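Local structure of glucosamine--fructose-6-phosphate aminotransferase [isomerizing] (3TBF) at residues S26-A31 with M152-V157; G268-V273 with H300-K305. The protein probably catalyses glucosamine-6-phosphate formation from fructose 6-phosphate and glutamine, this fragment being its C-terminal part with two SIS domains. All coordinates share one frame; numbering follows the deposited sequence.

Contact 1 of 2, residues S26-A31 with M152-V157; sequences SNTILA and MTKAGV
The flat carboxamide of Asn-27 reaches Lys-154 through a water rather than by its own atoms: ND2 donates to the water at 3.2 Å, and the water donates in turn to the backbone O of Lys-154. Closer to the backbone, the Asn-27 stem touches directly, its CB 3.8 Å from Lys-154 CB. The peptide group joining Thr-153 to Lys-154 is gripped on its N-H side, because Lys-154 N donates to Thr-28 OG1 over 3.2 Å in a nearly straight bond (161°). Thr-28 carries OG1 anti to its carbonyl carbon (chi1 -54°), where the same hydroxyl also bonds Ala-24 O; it thus ties the loop to the helix while itself bonded to the backbone a turn earlier. Lys-154, bent along its chain, follows the helix surface: CG lies 3.7 Å from Asn-27 O, an oxygen that already accepts Ala-31 N, and CE and NZ arrive beside Ala-31 CB, NZ at 4.0 Å. In the fold, helix 21-30 is thereby fastened to the loop leaving strand 149-152, an outermost strand, within this chain, of the first SIS-domain sheet. Asn-137 holds Thr-153 OG1 by a hydrogen bond, while Thr-169 of helix 165-184 packs against Thr-28 and Thr-153.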
loop_
_atom_site.group_PDB
_atom_site.type_symbol
_atom_site.label_atom_id
_atom_site.label_comp_id
_atom_site.label_asym_id
_atom_site.label_seq_id
_atom_site.Cartn_x
_atom_site.Cartn_y
_atom_site.Cartn_z
ATOM N N SER A 26 -4.023 24.530 15.466
ATOM C CA SER A 26 -4.958 25.113 16.415
ATOM C C SER A 26 -6.185 25.855 15.783
ATOM O O SER A 26 -7.299 25.741 16.286
ATOM C CB SER A 26 -4.198 25.910 17.455
ATOM O OG SER A 26 -4.647 27.184 17.431
ATOM N N ASN A 27 -6.007 26.520 14.650
ATOM C CA ASN A 27 -7.135 27.067 13.920
ATOM C C ASN A 27 -8.101 25.987 13.425
ATOM O O ASN A 27 -9.303 26.129 13.539
ATOM C CB ASN A 27 -6.649 27.949 12.776
ATOM C CG ASN A 27 -6.120 29.354 13.269
ATOM O OD1 ASN A 27 -6.391 29.802 14.392
ATOM N ND2 ASN A 27 -5.355 30.012 12.422
ATOM N N THR A 28 -7.597 24.864 12.955
ATOM C CA THR A 28 -8.483 23.808 12.519
ATOM C C THR A 28 -9.340 23.261 13.668
ATOM O O THR A 28 -10.532 23.023 13.497
ATOM C CB THR A 28 -7.709 22.670 11.895
ATOM O OG1 THR A 28 -6.891 23.202 10.848
ATOM C CG2 THR A 28 -8.653 21.649 11.339
ATOM N N ILE A 29 -8.744 23.049 14.823
ATOM C CA ILE A 29 -9.513 22.540 15.959
ATOM C C ILE A 29 -10.582 23.556 16.431
ATOM O O ILE A 29 -11.751 23.240 16.664
ATOM C CB ILE A 29 -8.614 22.285 17.171
ATOM C CG1 ILE A 29 -7.685 21.130 16.909
ATOM C CG2 ILE A 29 -9.436 21.975 18.403
ATOM C CD1 ILE A 29 -6.587 20.967 17.959
ATOM N N LEU A 30 -10.136 24.779 16.566
ATOM C CA LEU A 30 -10.975 25.872 17.024
ATOM C C LEU A 30 -12.280 25.936 16.235
ATOM O O LEU A 30 -13.327 26.144 16.799
ATOM C CB LEU A 30 -10.201 27.190 16.917
ATOM C CG LEU A 30 -10.212 28.202 18.071
ATOM C CD1 LEU A 30 -11.645 28.450 18.610
ATOM C CD2 LEU A 30 -9.283 27.751 19.209
ATOM N N ALA A 31 -12.234 25.735 14.929
ATOM C CA ALA A 31 -13.427 25.915 14.106
ATOM C C ALA A 31 -14.505 24.853 14.358
ATOM O O ALA A 31 -15.646 25.008 13.899
ATOM C CB ALA A 31 -13.059 25.962 12.602
HETATM N N MSE A 152 -13.732 21.809 6.685
HETATM C CA MSE A 152 -12.673 22.627 6.163
HETATM C C MSE A 152 -11.481 22.608 7.129
HETATM O O MSE A 152 -11.628 22.832 8.300
HETATM C CB MSE A 152 -13.158 24.081 6.024
HETATM C CG MSE A 152 -14.434 24.270 5.209
HETATM SE SE MSE A 152 -14.283 23.466 3.412
HETATM C CE MSE A 152 -12.835 24.679 2.789
ATOM N N THR A 153 -10.299 22.341 6.606
ATOM C CA THR A 153 -9.071 22.582 7.312
ATOM C C THR A 153 -8.786 24.082 7.251
ATOM O O THR A 153 -9.378 24.788 6.481
ATOM C CB THR A 153 -7.918 21.804 6.664
ATOM O OG1 THR A 153 -7.836 22.169 5.268
ATOM C CG2 THR A 153 -8.147 20.283 6.792
ATOM N N LYS A 154 -7.924 24.580 8.121
ATOM C CA LYS A 154 -7.528 25.969 8.065
ATOM C C LYS A 154 -6.051 25.997 7.866
ATOM O O LYS A 154 -5.327 26.470 8.726
ATOM C CB LYS A 154 -7.801 26.685 9.349
ATOM C CG LYS A 154 -9.217 26.625 9.873
ATOM C CD LYS A 154 -10.230 26.727 8.817
ATOM C CE LYS A 154 -11.405 27.433 9.306
ATOM N NZ LYS A 154 -12.638 26.870 8.778
ATOM N N ALA A 155 -5.589 25.444 6.767
ATOM C CA ALA A 155 -4.183 25.462 6.492
ATOM C C ALA A 155 -3.709 26.800 5.879
ATOM O O ALA A 155 -2.518 27.107 5.980
ATOM C CB ALA A 155 -3.804 24.281 5.611
ATOM N N GLY A 156 -4.599 27.610 5.300
ATOM C CA GLY A 156 -4.169 28.755 4.486
ATOM C C GLY A 156 -3.555 28.229 3.206
ATOM O O GLY A 156 -3.781 27.099 2.867
ATOM N N VAL A 157 -2.741 29.019 2.523
ATOM C CA VAL A 157 -2.241 28.667 1.202
ATOM C C VAL A 157 -0.849 28.066 1.310
ATOM O O VAL A 157 -0.070 28.485 2.189
ATOM C CB VAL A 157 -2.139 29.964 0.322
ATOM C CG1 VAL A 157 -1.761 29.613 -1.109
ATOM C CG2 VAL A 157 -3.452 30.778 0.378
HETATM O O HOH W 1 -4.131 29.296 9.552
#

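Contact 2 of 2, residues G268-V273 with H300-K305; sequences GPLALV and HARGGK
Arg-302 comes over Leu-270 by a turn at its root and a bend further out: CG stands anti to the carbonyl carbon (chi1 -50°), and chi2 of -89° swings CD around. In Val-273, CG1 anti to the backbone N (chi1 -179°) faces Gly-304, two residues beyond Arg-302. The side chains of Leu-270 and Arg-302 meet at about a right angle. Leu-270 CB sits 3.6 Å above the guanidinium plane, offset toward the rim, 3.7 Å from Arg-302 NH1; farther down the arginine, CG passes 4.1 Å from Leu-270 CD1. Val-273 CG1 packs on Arg-302 CB at 3.8 Å and, more tightly, on Gly-304 CA at 3.6 Å. The partner surface is a type I turn from Leu-270 to Val-273, closed by Val-273 N donating to Leu-270 O at 3.1 Å. Within the turn, Ala-271 packs on Tyr-254 and Leu-272 on His-256 of the second subunit, so the turn lies between the segment after helix 289-301 and that subunit. The aliphatic stem of Arg-302 and one flat face of its guanidinium give dispersion contacts to buried Leu-270 and Val-273, while NH1 comes within 3.4 Å of Leu-270 O, where the carbonyl dipole may help to offset the positive charge.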
loop_
_atom_site.group_PDB
_atom_site.type_symbol
_atom_site.label_atom_id
_atom_site.label_comp_id
_atom_site.label_asym_id
_atom_site.label_seq_id
_atom_site.Cartn_x
_atom_site.Cartn_y
_atom_site.Cartn_z
ATOM N N GLY A 268 11.294 -8.333 2.111
ATOM C CA GLY A 268 11.878 -7.470 1.093
ATOM C C GLY A 268 13.174 -6.795 1.508
ATOM O O GLY A 268 14.276 -7.330 1.268
ATOM N N PRO A 269 13.037 -5.639 2.159
ATOM C CA PRO A 269 14.032 -4.582 2.378
ATOM C C PRO A 269 15.292 -4.869 3.178
ATOM O O PRO A 269 16.212 -4.046 3.140
ATOM C CB PRO A 269 13.237 -3.508 3.143
ATOM C CG PRO A 269 12.140 -4.209 3.763
ATOM C CD PRO A 269 11.760 -5.323 2.826
ATOM N N LEU A 270 15.347 -5.960 3.936
ATOM C CA LEU A 270 16.625 -6.305 4.564
ATOM C C LEU A 270 17.702 -6.410 3.485
ATOM O O LEU A 270 18.808 -5.924 3.664
ATOM C CB LEU A 270 16.545 -7.601 5.365
ATOM C CG LEU A 270 16.484 -7.483 6.891
ATOM C CD1 LEU A 270 16.876 -6.078 7.377
ATOM C CD2 LEU A 270 15.123 -7.874 7.417
ATOM N N ALA A 271 17.348 -6.999 2.341
ATOM C CA ALA A 271 18.284 -7.133 1.224
ATOM C C ALA A 271 18.978 -5.817 0.840
ATOM O O ALA A 271 20.170 -5.791 0.572
ATOM C CB ALA A 271 17.572 -7.741 0.003
ATOM N N LEU A 272 18.219 -4.726 0.822
ATOM C CA LEU A 272 18.719 -3.413 0.383
ATOM C C LEU A 272 19.673 -2.713 1.370
ATOM O O LEU A 272 20.472 -1.837 0.979
ATOM C CB LEU A 272 17.534 -2.482 0.100
ATOM C CG LEU A 272 16.576 -2.878 -1.023
ATOM C CD1 LEU A 272 15.575 -1.737 -1.243
ATOM C CD2 LEU A 272 17.350 -3.198 -2.309
ATOM N N VAL A 273 19.576 -3.102 2.633
ATOM C CA VAL A 273 20.322 -2.430 3.689
ATOM C C VAL A 273 21.770 -2.848 3.679
ATOM O O VAL A 273 22.062 -4.017 3.815
ATOM C CB VAL A 273 19.798 -2.753 5.122
ATOM C CG1 VAL A 273 20.619 -1.988 6.144
ATOM C CG2 VAL A 273 18.335 -2.445 5.263
ATOM N N HIS A 300 19.792 -2.952 12.182
ATOM C CA HIS A 300 21.103 -2.598 12.711
ATOM C C HIS A 300 22.109 -3.696 12.432
ATOM O O HIS A 300 23.237 -3.451 12.030
ATOM C CB HIS A 300 21.066 -2.384 14.214
ATOM C CG HIS A 300 22.363 -1.850 14.754
ATOM N ND1 HIS A 300 23.202 -2.591 15.566
ATOM C CD2 HIS A 300 22.992 -0.671 14.528
ATOM C CE1 HIS A 300 24.268 -1.865 15.853
ATOM N NE2 HIS A 300 24.170 -0.702 15.229
ATOM N N ALA A 301 21.659 -4.923 12.600
ATOM C CA ALA A 301 22.483 -6.076 12.259
ATOM C C ALA A 301 23.083 -6.025 10.843
ATOM O O ALA A 301 24.136 -6.635 10.633
ATOM C CB ALA A 301 21.715 -7.374 12.487
ATOM N N ARG A 302 22.476 -5.292 9.888
ATOM C CA ARG A 302 23.048 -5.239 8.518
ATOM C C ARG A 302 23.919 -4.008 8.235
ATOM O O ARG A 302 24.306 -3.764 7.095
ATOM C CB ARG A 302 21.965 -5.358 7.430
ATOM C CG ARG A 302 20.985 -6.516 7.578
ATOM C CD ARG A 302 21.509 -7.738 6.898
ATOM N NE ARG A 302 20.603 -8.887 7.002
ATOM C CZ ARG A 302 19.908 -9.418 5.990
ATOM N NH1 ARG A 302 19.973 -8.912 4.755
ATOM N NH2 ARG A 302 19.133 -10.481 6.214
ATOM N N GLY A 303 24.231 -3.229 9.253
ATOM C CA GLY A 303 25.016 -2.002 9.048
ATOM C C GLY A 303 24.243 -0.763 8.612
ATOM O O GLY A 303 24.839 0.244 8.186
ATOM N N GLY A 304 22.919 -0.804 8.726
ATOM C CA GLY A 304 22.105 0.384 8.443
ATOM C C GLY A 304 22.467 1.514 9.371
ATOM O O GLY A 304 22.766 1.291 10.545
ATOM N N LYS A 305 22.465 2.731 8.845
ATOM C CA LYS A 305 22.683 3.905 9.664
ATOM C C LYS A 305 21.326 4.432 10.211
ATOM O O LYS A 305 20.542 5.069 9.495
ATOM C CB LYS A 305 23.446 4.956 8.869
ATOM C CG LYS A 305 23.790 6.226 9.646
ATOM C CD LYS A 305 24.429 5.913 11.001
ATOM C CE LYS A 305 25.599 6.855 11.329
ATOM N NZ LYS A 305 25.121 8.229 11.593
#

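The two contacts illustrate how one chain joins loops to a helix in one case and to the loop after a helix in the other, with different chemistry. Contact 1 is partly buried and polar: a direct bond and a bridging water fix a loop of the first SIS domain to helix 21-30, far earlier in the sequence. Contact 2, more buried although farther from the chain's centre, is local to the second SIS domain and relies on van der Waals packing, including the face of a guanidinium. In both, a long basic side chain lies along its partner: Lys-154 by its carbon chain, Arg-302 by its stem and one guanidinium face. The centres of contacts 1 and 2 are about 40 Å apart, and only contact 2 adjoins the second subunit.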